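Local coordinates for protein fructuronate-tagaturonate epimerase UxaE from Cohnella laeviribosi in complex with 1 glycerol (Cohnella laeviribosi, PDB 6IL9) that interconverts fructuronate and tagaturonate by epimerisation, using a TIM-barrel fold that carries a bound zinc ion, at residues I94-R99 with S478-H483; V108-G113 with K482-L487; H117-Q122 with R362-T367. All coordinates share one frame; numbering follows the deposited sequence.

Contact 1: I94-R99 with S478-H483; sequences IGLGDR and SHIGKH
His479 O sits on the helical turn that carries Ile480 to Leu96 and Ile94, and three N-H groups converge on it. The shortest bond is from the imidazole of His483, whose ND1 donates to His479 O over 2.8 Å in a fairly straight bond (162°). The oxygen lies in the imidazole plane, while the donor stands above the carbonyl plane. The backbone N of Lys482 and of His483 add weak bonds to the same oxygen. His483 NE2 is bonded in turn to the backbone N of Asp347, so both ring nitrogens are used and the ring is fixed in rotation; its CE1 lies over one face of the His479 ring.

Across the contact only carbon meets carbon. Ile480 presents its CG2 branch, which stands anti to the backbone N because chi1 is -57°. This methyl lies 3.9 Å from Leu96 CD2, the two side chains sliding past each other in opposite directions, and 4.3 Å from Ile94 CD1. Leu96 also touches Val111 and His107, and Ile480 touches Thr110 and Asn371, so helices 104-111 and 369-382 complete the lining.

Here the C-terminal helix 469-487 covers the outer side of the first strand of the barrel. The join depends on apolar fit alone, while polar bonds from His479 to Thr370 and from His483 to Asp347 pin the same helix to its other neighbours.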
ATOM      1  N   ILE A  94       2.547   7.266  -4.841  1.00 14.06           N
ATOM      2  CA  ILE A  94       1.552   6.211  -4.990  1.00 13.51           C
ATOM      3  C   ILE A  94       2.033   4.997  -4.213  1.00 15.08           C
ATOM      4  O   ILE A  94       3.203   4.607  -4.322  1.00 15.90           O
ATOM      5  CB  ILE A  94       1.273   5.861  -6.464  1.00 17.58           C
ATOM      6  CG1 ILE A  94       0.237   4.736  -6.516  1.00 17.48           C
ATOM      7  CG2 ILE A  94       2.562   5.499  -7.220  1.00 15.98           C
ATOM      8  CD1 ILE A  94      -0.499   4.607  -7.841  1.00 20.82           C
ATOM      9  N   GLY A  95       1.141   4.421  -3.409  1.00 16.63           N
ATOM     10  CA  GLY A  95       1.460   3.210  -2.677  1.00 15.14           C
ATOM     11  C   GLY A  95       1.172   2.018  -3.562  1.00 15.81           C
ATOM     12  O   GLY A  95       0.058   1.875  -4.075  1.00 15.09           O
ATOM     13  N   LEU A  96       2.173   1.184  -3.786  1.00 15.92           N
ATOM     14  CA  LEU A  96       2.071   0.074  -4.729  1.00 16.93           C
ATOM     15  C   LEU A  96       2.258  -1.228  -3.948  1.00 15.86           C
ATOM     16  O   LEU A  96       3.291  -1.905  -4.060  1.00 17.90           O
ATOM     17  CB  LEU A  96       3.095   0.255  -5.863  1.00 17.33           C
ATOM     18  CG  LEU A  96       2.756   1.453  -6.774  1.00 17.16           C
ATOM     19  CD1 LEU A  96       3.935   1.859  -7.669  1.00 19.21           C
ATOM     20  CD2 LEU A  96       1.483   1.188  -7.611  1.00 19.83           C
ATOM     21  N   GLY A  97       1.242  -1.572  -3.160  1.00 15.85           N
ATOM     22  CA  GLY A  97       1.311  -2.764  -2.332  1.00 15.91           C
ATOM     23  C   GLY A  97       1.350  -4.037  -3.162  1.00 16.45           C
ATOM     24  O   GLY A  97       0.679  -4.163  -4.190  1.00 17.96           O
ATOM     25  N   ASP A  98       2.129  -4.995  -2.687  1.00 15.58           N
ATOM     26  CA  ASP A  98       2.383  -6.231  -3.420  1.00 16.35           C
ATOM     27  C   ASP A  98       2.269  -7.389  -2.432  1.00 19.24           C
ATOM     28  O   ASP A  98       3.191  -7.639  -1.650  1.00 19.63           O
ATOM     29  CB  ASP A  98       3.752  -6.178  -4.080  1.00 17.16           C
ATOM     30  CG  ASP A  98       4.049  -7.407  -4.908  1.00 18.92           C
ATOM     31  OD1 ASP A  98       3.159  -8.284  -5.052  1.00 20.37           O
ATOM     32  OD2 ASP A  98       5.185  -7.494  -5.407  1.00 19.93           O
ATOM     33  N   ARG A  99       1.137  -8.089  -2.486  1.00 15.07           N
ATOM     34  CA  ARG A  99       0.847  -9.227  -1.624  1.00 18.28           C
ATOM     35  C   ARG A  99       1.630 -10.465  -2.014  1.00 19.93           C
ATOM     36  O   ARG A  99       1.674 -11.420  -1.232  1.00 18.07           O
ATOM     37  CB  ARG A  99      -0.647  -9.552  -1.673  1.00 17.74           C
ATOM     38  CG  ARG A  99      -1.497  -8.456  -1.114  1.00 15.84           C
ATOM     39  CD  ARG A  99      -2.962  -8.648  -1.432  1.00 16.83           C
ATOM     40  NE  ARG A  99      -3.773  -7.748  -0.617  1.00 16.94           N
ATOM     41  CZ  ARG A  99      -5.097  -7.711  -0.647  1.00 17.44           C
ATOM     42  NH1 ARG A  99      -5.767  -8.507  -1.472  1.00 18.73           N
ATOM     43  NH2 ARG A  99      -5.745  -6.866   0.144  1.00 19.48           N
ATOM     44  N   SER A 478      -0.533  -1.309 -17.820  1.00 17.61           N
ATOM     45  CA  SER A 478      -1.783  -0.793 -18.364  1.00 16.78           C
ATOM     46  C   SER A 478      -2.726  -0.364 -17.250  1.00 15.48           C
ATOM     47  O   SER A 478      -3.345   0.708 -17.312  1.00 17.62           O
ATOM     48  CB  SER A 478      -2.438  -1.868 -19.235  1.00 21.53           C
ATOM     49  OG  SER A 478      -3.733  -1.464 -19.637  1.00 27.75           O
ATOM     50  N   HIS A 479      -2.853  -1.198 -16.227  1.00 16.70           N
ATOM     51  CA  HIS A 479      -3.841  -0.990 -15.179  1.00 16.48           C
ATOM     52  C   HIS A 479      -3.422   0.126 -14.225  1.00 16.47           C
ATOM     53  O   HIS A 479      -4.202   1.041 -13.953  1.00 15.90           O
ATOM     54  CB  HIS A 479      -4.045  -2.306 -14.431  1.00 19.25           C
ATOM     55  CG  HIS A 479      -5.110  -2.255 -13.388  1.00 20.57           C
ATOM     56  ND1 HIS A 479      -6.443  -2.077 -13.691  1.00 23.07           N
ATOM     57  CD2 HIS A 479      -5.040  -2.376 -12.042  1.00 23.53           C
ATOM     58  CE1 HIS A 479      -7.147  -2.077 -12.573  1.00 19.44           C
ATOM     59  NE2 HIS A 479      -6.320  -2.261 -11.561  1.00 23.45           N
ATOM     60  N   ILE A 480      -2.206   0.054 -13.683  1.00 14.25           N
ATOM     61  CA  ILE A 480      -1.740   1.162 -12.846  1.00 14.51           C
ATOM     62  C   ILE A 480      -1.524   2.417 -13.689  1.00 15.69           C
ATOM     63  O   ILE A 480      -1.734   3.543 -13.211  1.00 16.66           O
ATOM     64  CB  ILE A 480      -0.473   0.741 -12.072  1.00 14.82           C
ATOM     65  CG1 ILE A 480      -0.779  -0.502 -11.237  1.00 17.72           C
ATOM     66  CG2 ILE A 480       0.040   1.874 -11.152  1.00 15.29           C
ATOM     67  CD1 ILE A 480      -1.918  -0.318 -10.255  1.00 20.96           C
ATOM     68  N   GLY A 481      -1.115   2.253 -14.952  1.00 16.39           N
ATOM     69  CA  GLY A 481      -0.987   3.410 -15.821  1.00 19.42           C
ATOM     70  C   GLY A 481      -2.286   4.187 -15.926  1.00 17.59           C
ATOM     71  O   GLY A 481      -2.288   5.417 -15.917  1.00 17.74           O
ATOM     72  N   LYS A 482      -3.408   3.476 -16.019  1.00 15.96           N
ATOM     73  CA  LYS A 482      -4.704   4.148 -16.094  1.00 16.82           C
ATOM     74  C   LYS A 482      -5.001   4.930 -14.820  1.00 17.27           C
ATOM     75  O   LYS A 482      -5.609   6.008 -14.871  1.00 17.33           O
ATOM     76  CB  LYS A 482      -5.803   3.121 -16.356  1.00 18.77           C
ATOM     77  CG  LYS A 482      -7.196   3.684 -16.216  1.00 20.35           C
ATOM     78  CD  LYS A 482      -8.231   2.648 -16.603  1.00 22.13           C
ATOM     79  CE  LYS A 482      -9.622   3.252 -16.514  1.00 25.44           C
ATOM     80  NZ  LYS A 482     -10.646   2.331 -17.085  1.00 31.63           N
ATOM     81  N   HIS A 483      -4.604   4.393 -13.662  1.00 15.51           N
ATOM     82  CA  HIS A 483      -4.740   5.140 -12.412  1.00 14.82           C
ATOM     83  C   HIS A 483      -3.967   6.450 -12.482  1.00 14.64           C
ATOM     84  O   HIS A 483      -4.490   7.519 -12.146  1.00 15.13           O
ATOM     85  CB  HIS A 483      -4.218   4.313 -11.227  1.00 16.26           C
ATOM     86  CG  HIS A 483      -5.107   3.177 -10.818  1.00 15.22           C
ATOM     87  ND1 HIS A 483      -5.276   2.042 -11.582  1.00 16.34           N
ATOM     88  CD2 HIS A 483      -5.842   2.989  -9.696  1.00 16.22           C
ATOM     89  CE1 HIS A 483      -6.088   1.207 -10.953  1.00 16.18           C
ATOM     90  NE2 HIS A 483      -6.447   1.758  -9.807  1.00 17.10           N
TER

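Contact 2: V108-G113 with K482-L487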
ATOM      1  N   VAL A 108       7.620  -0.553 -11.133  1.00 15.41           N
ATOM      2  CA  VAL A 108       8.687   0.366 -11.520  1.00 16.45           C
ATOM      3  C   VAL A 108       8.523   0.808 -12.972  1.00 17.67           C
ATOM      4  O   VAL A 108       8.658   1.996 -13.298  1.00 18.23           O
ATOM      5  CB  VAL A 108      10.059  -0.289 -11.287  1.00 16.28           C
ATOM      6  CG1 VAL A 108      11.149   0.595 -11.884  1.00 18.78           C
ATOM      7  CG2 VAL A 108      10.286  -0.523  -9.797  1.00 18.74           C
ATOM      8  N   GLN A 109       8.249  -0.146 -13.871  1.00 17.35           N
ATOM      9  CA  GLN A 109       8.035   0.190 -15.279  1.00 17.19           C
ATOM     10  C   GLN A 109       6.916   1.204 -15.458  1.00 19.38           C
ATOM     11  O   GLN A 109       6.960   2.023 -16.390  1.00 20.43           O
ATOM     12  CB  GLN A 109       7.717  -1.074 -16.086  1.00 16.42           C
ATOM     13  CG  GLN A 109       8.887  -2.046 -16.191  1.00 18.69           C
ATOM     14  CD  GLN A 109       8.406  -3.458 -16.410  1.00 22.25           C
ATOM     15  OE1 GLN A 109       7.235  -3.679 -16.716  1.00 21.79           O
ATOM     16  NE2 GLN A 109       9.296  -4.427 -16.234  1.00 23.26           N
ATOM     17  N   THR A 110       5.916   1.172 -14.574  1.00 17.52           N
ATOM     18  CA  THR A 110       4.778   2.076 -14.686  1.00 18.92           C
ATOM     19  C   THR A 110       5.131   3.497 -14.257  1.00 19.10           C
ATOM     20  O   THR A 110       4.712   4.460 -14.904  1.00 17.78           O
ATOM     21  CB  THR A 110       3.609   1.549 -13.853  1.00 18.26           C
ATOM     22  OG1 THR A 110       3.298   0.210 -14.273  1.00 17.51           O
ATOM     23  CG2 THR A 110       2.375   2.448 -14.042  1.00 15.50           C
ATOM     24  N   VAL A 111       5.891   3.661 -13.173  1.00 16.33           N
ATOM     25  CA  VAL A 111       6.199   5.012 -12.713  1.00 18.37           C
ATOM     26  C   VAL A 111       7.413   5.611 -13.411  1.00 18.47           C
ATOM     27  O   VAL A 111       7.624   6.827 -13.310  1.00 18.09           O
ATOM     28  CB  VAL A 111       6.417   5.077 -11.186  1.00 17.66           C
ATOM     29  CG1 VAL A 111       5.137   4.666 -10.447  1.00 16.71           C
ATOM     30  CG2 VAL A 111       7.618   4.227 -10.749  1.00 18.92           C
ATOM     31  N   ARG A 112       8.224   4.800 -14.089  1.00 18.48           N
ATOM     32  CA  ARG A 112       9.352   5.323 -14.856  1.00 21.74           C
ATOM     33  C   ARG A 112       8.870   6.391 -15.833  1.00 20.82           C
ATOM     34  O   ARG A 112       7.908   6.182 -16.575  1.00 23.51           O
ATOM     35  CB  ARG A 112      10.044   4.172 -15.603  1.00 22.87           C
ATOM     36  CG  ARG A 112      11.168   4.585 -16.550  1.00 26.32           C
ATOM     37  CD  ARG A 112      11.542   3.415 -17.473  1.00 31.47           C
ATOM     38  NE  ARG A 112      12.076   2.280 -16.730  1.00 33.64           N
ATOM     39  CZ  ARG A 112      11.822   1.001 -16.998  1.00 27.93           C
ATOM     40  NH1 ARG A 112      11.023   0.653 -18.004  1.00 31.37           N
ATOM     41  NH2 ARG A 112      12.370   0.060 -16.248  1.00 32.80           N
ATOM     42  N   GLY A 113       9.500   7.564 -15.779  1.00 21.97           N
ATOM     43  CA  GLY A 113       9.130   8.631 -16.687  1.00 22.21           C
ATOM     44  C   GLY A 113       7.892   9.411 -16.303  1.00 24.08           C
ATOM     45  O   GLY A 113       7.401  10.204 -17.117  1.00 24.89           O
ATOM     46  N   LYS A 482      -3.408   3.476 -16.019  1.00 15.96           N
ATOM     47  CA  LYS A 482      -4.704   4.148 -16.094  1.00 16.82           C
ATOM     48  C   LYS A 482      -5.001   4.930 -14.820  1.00 17.27           C
ATOM     49  O   LYS A 482      -5.609   6.008 -14.871  1.00 17.33           O
ATOM     50  CB  LYS A 482      -5.803   3.121 -16.356  1.00 18.77           C
ATOM     51  CG  LYS A 482      -7.196   3.684 -16.216  1.00 20.35           C
ATOM     52  CD  LYS A 482      -8.231   2.648 -16.603  1.00 22.13           C
ATOM     53  CE  LYS A 482      -9.622   3.252 -16.514  1.00 25.44           C
ATOM     54  NZ  LYS A 482     -10.646   2.331 -17.085  1.00 31.63           N
ATOM     55  N   HIS A 483      -4.604   4.393 -13.662  1.00 15.51           N
ATOM     56  CA  HIS A 483      -4.740   5.140 -12.412  1.00 14.82           C
ATOM     57  C   HIS A 483      -3.967   6.450 -12.482  1.00 14.64           C
ATOM     58  O   HIS A 483      -4.490   7.519 -12.146  1.00 15.13           O
ATOM     59  CB  HIS A 483      -4.218   4.313 -11.227  1.00 16.26           C
ATOM     60  CG  HIS A 483      -5.107   3.177 -10.818  1.00 15.22           C
ATOM     61  ND1 HIS A 483      -5.276   2.042 -11.582  1.00 16.34           N
ATOM     62  CD2 HIS A 483      -5.842   2.989  -9.696  1.00 16.22           C
ATOM     63  CE1 HIS A 483      -6.088   1.207 -10.953  1.00 16.18           C
ATOM     64  NE2 HIS A 483      -6.447   1.758  -9.807  1.00 17.10           N
ATOM     65  N   LEU A 484      -2.699   6.376 -12.892  1.00 14.81           N
ATOM     66  CA  LEU A 484      -1.860   7.573 -12.927  1.00 15.51           C
ATOM     67  C   LEU A 484      -2.383   8.588 -13.942  1.00 16.67           C
ATOM     68  O   LEU A 484      -2.412   9.790 -13.662  1.00 16.38           O
ATOM     69  CB  LEU A 484      -0.416   7.190 -13.246  1.00 16.69           C
ATOM     70  CG  LEU A 484       0.237   6.221 -12.255  1.00 14.75           C
ATOM     71  CD1 LEU A 484       1.669   5.937 -12.680  1.00 21.23           C
ATOM     72  CD2 LEU A 484       0.195   6.821 -10.872  1.00 17.23           C
ATOM     73  N   ASP A 485      -2.823   8.112 -15.111  1.00 15.28           N
ATOM     74  CA  ASP A 485      -3.376   8.995 -16.135  1.00 16.89           C
ATOM     75  C   ASP A 485      -4.587   9.763 -15.614  1.00 16.35           C
ATOM     76  O   ASP A 485      -4.699  10.977 -15.812  1.00 16.45           O
ATOM     77  CB  ASP A 485      -3.756   8.171 -17.368  1.00 17.67           C
ATOM     78  CG  ASP A 485      -2.537   7.632 -18.109  1.00 19.07           C
ATOM     79  OD1 ASP A 485      -1.408   8.054 -17.780  1.00 22.76           O
ATOM     80  OD2 ASP A 485      -2.717   6.782 -19.011  1.00 25.31           O
ATOM     81  N   LEU A 486      -5.512   9.069 -14.944  1.00 16.18           N
ATOM     82  CA  LEU A 486      -6.719   9.746 -14.471  1.00 16.13           C
ATOM     83  C   LEU A 486      -6.427  10.651 -13.280  1.00 16.24           C
ATOM     84  O   LEU A 486      -7.133  11.647 -13.068  1.00 16.11           O
ATOM     85  CB  LEU A 486      -7.798   8.721 -14.117  1.00 16.91           C
ATOM     86  CG  LEU A 486      -8.453   8.067 -15.331  1.00 18.26           C
ATOM     87  CD1 LEU A 486      -9.282   6.866 -14.916  1.00 19.96           C
ATOM     88  CD2 LEU A 486      -9.314   9.108 -16.014  1.00 18.10           C
ATOM     89  N   LEU A 487      -5.399  10.330 -12.489  1.00 14.45           N
ATOM     90  CA  LEU A 487      -4.988  11.238 -11.428  1.00 14.09           C
ATOM     91  C   LEU A 487      -4.324  12.489 -11.968  1.00 17.90           C
ATOM     92  O   LEU A 487      -4.105  13.427 -11.193  1.00 17.83           O
ATOM     93  CB  LEU A 487      -4.018  10.539 -10.461  1.00 13.64           C
ATOM     94  CG  LEU A 487      -4.679   9.528  -9.512  1.00 13.46           C
ATOM     95  CD1 LEU A 487      -3.659   8.523  -8.979  1.00 13.49           C
ATOM     96  CD2 LEU A 487      -5.370  10.246  -8.353  1.00 13.93           C
TER
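The apolar part of the contact belongs to Leu484, whose CD1 methyl is pushed toward the last turn of helix 104-111. It lies 3.8 Å from Thr110 CG2, the two side chains meeting at a slant, and 4.0 Å from the backbone oxygen Thr110 O. Val111 CG1, at 4.3 Å from Leu484 CD1, closes the group more loosely. Thr110 can offer a methyl here because chi1 of -56° places CG2 anti to the backbone N. Ile116 adds further carbon, touching both Val111 and Leu484.

Among the hydrogen bonds, none crosses between 108-113 and 482-487. The hydroxyl of Thr110 is spent within its own helix, bonded through OG1 to Gly106 O one turn earlier. Arg112 N bonds to Val108 O at 2.9 Å, after which the chain leaves helical geometry.

Charged and amide groups work around the apolar patch. Asp485 forms a salt bridge with Arg114, just beyond the end of helix 104-111, and Gln109 bonds to Arg477 and Glu473 farther back on helix 469-487.

Two helices on the outside of the barrel are thereby joined: the one that follows the first strand and the one near the C-terminus. Leu484 gives them a small, buried apolar seam, and the polar links of Asp485 and Gln109 lie at its margin, tying together the same two parts of the chain.

Contact 3: H117-Q122 with R362-T367; sequences HPILAQ and RFHVKT
Strands 117-122 and 363-367 run in roughly the same direction, 32° apart and with axes 9.3 Å apart at closest approach, because strand 93-96 lies between them in the parallel barrel; their side chains therefore meet across its interior. The direct bond is from Gln122 NE2 to Thr367 O, 2.9 Å long but bent (135°), with the donor above the carbonyl plane and the oxygen tilted from the amide plane. Gln122 CG, anti to the backbone N (chi1 170°), and a bend at chi2 carry the amide across to it. Thr367 OG1 turns to Gly95 O of the intervening strand.

At its other end the amide takes a hydrogen from a water, 2.7 Å from Gln122 OE1. The same water lies 2.8 Å from His364 NE2, at the ring edge and in its plane, while His364 ND1 bonds to Thr93 OG1. Gln122 OE1 also rests 3.7 Å from Lys366 CD, where the lysine chain passes obliquely. Nearer the start of strand 117-124, Ile119 CG1 packs 3.6 Å from His364 CE1, the side chains crossing at about a right angle.

Glycerol is bound about 4 Å from the Gln122 side chain, and zinc about 6 Å from that of Lys366. With both ends of its amide engaged, Gln122 is held in place beside the ligand pocket, and the extended Lys366 sets NZ among Asp158, Asp160 and Glu269 near the metal.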
ATOM      1  N   HIS A 117       6.481   9.497  -7.099  1.00 16.82           N
ATOM      2  CA  HIS A 117       7.438   8.651  -6.395  1.00 17.07           C
ATOM      3  C   HIS A 117       6.742   7.398  -5.919  1.00 16.21           C
ATOM      4  O   HIS A 117       5.660   7.495  -5.325  1.00 15.80           O
ATOM      5  CB  HIS A 117       8.029   9.384  -5.192  1.00 18.09           C
ATOM      6  CG  HIS A 117       8.735  10.649  -5.547  1.00 19.99           C
ATOM      7  ND1 HIS A 117       9.912  10.662  -6.265  1.00 21.65           N
ATOM      8  CD2 HIS A 117       8.442  11.943  -5.274  1.00 22.12           C
ATOM      9  CE1 HIS A 117      10.306  11.912  -6.432  1.00 22.80           C
ATOM     10  NE2 HIS A 117       9.434  12.708  -5.837  1.00 24.68           N
ATOM     11  N   PRO A 118       7.331   6.220  -6.140  1.00 15.55           N
ATOM     12  CA  PRO A 118       6.663   4.974  -5.742  1.00 16.29           C
ATOM     13  C   PRO A 118       6.960   4.542  -4.322  1.00 17.55           C
ATOM     14  O   PRO A 118       8.123   4.495  -3.913  1.00 18.04           O
ATOM     15  CB  PRO A 118       7.218   3.952  -6.745  1.00 16.19           C
ATOM     16  CG  PRO A 118       8.637   4.455  -7.012  1.00 15.19           C
ATOM     17  CD  PRO A 118       8.570   5.982  -6.903  1.00 15.15           C
ATOM     18  N   ILE A 119       5.919   4.223  -3.559  1.00 15.72           N
ATOM     19  CA  ILE A 119       6.074   3.499  -2.303  1.00 15.67           C
ATOM     20  C   ILE A 119       5.941   2.029  -2.689  1.00 16.64           C
ATOM     21  O   ILE A 119       4.848   1.464  -2.714  1.00 17.80           O
ATOM     22  CB  ILE A 119       5.053   3.940  -1.255  1.00 17.44           C
ATOM     23  CG1 ILE A 119       5.003   5.475  -1.168  1.00 18.12           C
ATOM     24  CG2 ILE A 119       5.395   3.320   0.107  1.00 18.48           C
ATOM     25  CD1 ILE A 119       6.344   6.158  -0.848  1.00 19.11           C
ATOM     26  N   LEU A 120       7.076   1.416  -3.037  1.00 15.99           N
ATOM     27  CA  LEU A 120       7.046   0.092  -3.665  1.00 16.52           C
ATOM     28  C   LEU A 120       6.881  -1.025  -2.656  1.00 20.27           C
ATOM     29  O   LEU A 120       6.444  -2.122  -3.024  1.00 19.07           O
ATOM     30  CB  LEU A 120       8.332  -0.165  -4.445  1.00 19.87           C
ATOM     31  CG  LEU A 120       8.539   0.451  -5.803  1.00 21.13           C
ATOM     32  CD1 LEU A 120       9.933   0.041  -6.236  1.00 23.89           C
ATOM     33  CD2 LEU A 120       7.504  -0.091  -6.780  1.00 19.49           C
ATOM     34  N   ALA A 121       7.284  -0.790  -1.412  1.00 16.91           N
ATOM     35  CA  ALA A 121       7.149  -1.747  -0.325  1.00 17.45           C
ATOM     36  C   ALA A 121       6.029  -1.243   0.568  1.00 18.49           C
ATOM     37  O   ALA A 121       6.195  -0.248   1.278  1.00 21.85           O
ATOM     38  CB  ALA A 121       8.461  -1.881   0.452  1.00 14.70           C
ATOM     39  N   GLN A 122       4.887  -1.914   0.530  1.00 16.27           N
ATOM     40  CA  GLN A 122       3.752  -1.470   1.336  1.00 17.34           C
ATOM     41  C   GLN A 122       2.878  -2.680   1.606  1.00 18.29           C
ATOM     42  O   GLN A 122       2.288  -3.217   0.670  1.00 19.08           O
ATOM     43  CB  GLN A 122       2.964  -0.381   0.608  1.00 17.17           C
ATOM     44  CG  GLN A 122       1.636  -0.058   1.275  1.00 16.68           C
ATOM     45  CD  GLN A 122       0.570   0.321   0.272  1.00 20.30           C
ATOM     46  OE1 GLN A 122       0.600   1.409  -0.292  1.00 19.35           O
ATOM     47  NE2 GLN A 122      -0.377  -0.578   0.038  1.00 17.25           N
ATOM     48  N   ARG A 362      -0.770  16.905  -5.526  1.00 13.51           N
ATOM     49  CA  ARG A 362       0.010  16.647  -4.314  1.00 13.20           C
ATOM     50  C   ARG A 362      -0.806  15.753  -3.382  1.00 14.72           C
ATOM     51  O   ARG A 362      -1.546  16.234  -2.522  1.00 15.43           O
ATOM     52  CB  ARG A 362       0.354  17.963  -3.628  1.00 14.06           C
ATOM     53  CG  ARG A 362       1.356  17.828  -2.510  1.00 15.34           C
ATOM     54  CD  ARG A 362       1.618  19.190  -1.898  1.00 16.53           C
ATOM     55  NE  ARG A 362       0.475  19.704  -1.141  1.00 16.14           N
ATOM     56  CZ  ARG A 362       0.351  19.587   0.176  1.00 16.75           C
ATOM     57  NH1 ARG A 362       1.290  18.946   0.872  1.00 15.64           N
ATOM     58  NH2 ARG A 362      -0.710  20.097   0.792  1.00 15.19           N
ATOM     59  N   PHE A 363      -0.658  14.447  -3.548  1.00 14.02           N
ATOM     60  CA  PHE A 363      -1.517  13.490  -2.869  1.00 13.01           C
ATOM     61  C   PHE A 363      -0.710  12.241  -2.581  1.00 13.21           C
ATOM     62  O   PHE A 363       0.397  12.063  -3.089  1.00 13.21           O
ATOM     63  CB  PHE A 363      -2.739  13.136  -3.739  1.00 14.88           C
ATOM     64  CG  PHE A 363      -2.365  12.631  -5.127  1.00 14.57           C
ATOM     65  CD1 PHE A 363      -1.807  11.367  -5.310  1.00 15.78           C
ATOM     66  CD2 PHE A 363      -2.579  13.425  -6.246  1.00 15.34           C
ATOM     67  CE1 PHE A 363      -1.444  10.920  -6.584  1.00 16.42           C
ATOM     68  CE2 PHE A 363      -2.227  12.977  -7.534  1.00 14.80           C
ATOM     69  CZ  PHE A 363      -1.664  11.730  -7.704  1.00 16.44           C
ATOM     70  N   HIS A 364      -1.296  11.369  -1.767  1.00 15.49           N
ATOM     71  CA  HIS A 364      -0.905   9.972  -1.688  1.00 12.81           C
ATOM     72  C   HIS A 364      -2.133   9.125  -1.990  1.00 13.85           C
ATOM     73  O   HIS A 364      -3.210   9.382  -1.448  1.00 15.78           O
ATOM     74  CB  HIS A 364      -0.351   9.613  -0.304  1.00 14.57           C
ATOM     75  CG  HIS A 364       0.247   8.247  -0.251  1.00 15.50           C
ATOM     76  ND1 HIS A 364       1.342   7.897  -1.005  1.00 18.25           N
ATOM     77  CD2 HIS A 364      -0.112   7.133   0.435  1.00 16.65           C
ATOM     78  CE1 HIS A 364       1.646   6.631  -0.782  1.00 16.35           C
ATOM     79  NE2 HIS A 364       0.780   6.143   0.090  1.00 16.15           N
ATOM     80  N   VAL A 365      -1.970   8.124  -2.856  1.00 15.61           N
ATOM     81  CA  VAL A 365      -3.015   7.143  -3.134  1.00 15.16           C
ATOM     82  C   VAL A 365      -2.435   5.763  -2.866  1.00 14.64           C
ATOM     83  O   VAL A 365      -1.328   5.466  -3.322  1.00 14.46           O
ATOM     84  CB  VAL A 365      -3.519   7.249  -4.584  1.00 16.75           C
ATOM     85  CG1 VAL A 365      -4.472   6.101  -4.905  1.00 16.58           C
ATOM     86  CG2 VAL A 365      -4.202   8.600  -4.817  1.00 19.36           C
ATOM     87  N   LYS A 366      -3.174   4.920  -2.135  1.00 15.01           N
ATOM     88  CA  LYS A 366      -2.701   3.574  -1.815  1.00 14.58           C
ATOM     89  C   LYS A 366      -3.455   2.518  -2.610  1.00 15.67           C
ATOM     90  O   LYS A 366      -4.679   2.595  -2.765  1.00 16.71           O
ATOM     91  CB  LYS A 366      -2.843   3.258  -0.322  1.00 18.27           C
ATOM     92  CG  LYS A 366      -1.948   4.082   0.554  1.00 18.28           C
ATOM     93  CD  LYS A 366      -1.687   3.386   1.890  1.00 17.04           C
ATOM     94  CE  LYS A 366      -0.970   4.359   2.810  1.00 18.90           C
ATOM     95  NZ  LYS A 366      -0.622   3.730   4.112  1.00 20.32           N
ATOM     96  N   THR A 367      -2.703   1.548  -3.128  1.00 14.34           N
ATOM     97  CA  THR A 367      -3.224   0.336  -3.751  1.00 15.72           C
ATOM     98  C   THR A 367      -2.508  -0.870  -3.161  1.00 16.04           C
ATOM     99  O   THR A 367      -1.399  -0.763  -2.617  1.00 15.65           O
ATOM    100  CB  THR A 367      -3.021   0.312  -5.280  1.00 16.67           C
ATOM    101  OG1 THR A 367      -1.646   0.023  -5.578  1.00 18.24           O
ATOM    102  CG2 THR A 367      -3.418   1.636  -5.915  1.00 16.22           C
TER
HETATM  103  O   HOH W   1       1.725   3.608   0.798  1.00 17.20           O

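All three contacts are buried, but on different layers of one TIM barrel. Contact 3 lies inside the barrel, near glycerol and zinc, and is largely polar, with a hydrogen bond from a side-chain amide, a shared water and charged groups close by. Contact 1 lies between the first strand and an outer helix, contact 2 between two outer helices; both meet through methyls. They use successive turns of helix 469-487, Ile480 in contact 1 and Leu484 in contact 2, and Ile480 CG2 lies 3.8 Å from Thr110 CG2. Strand 93-96 separates the chemistries, with Ile94 and Leu96 facing contact 1 while its backbone borders contact 3, where Gly95 N probably bonds to Val365 O (2.7 Å).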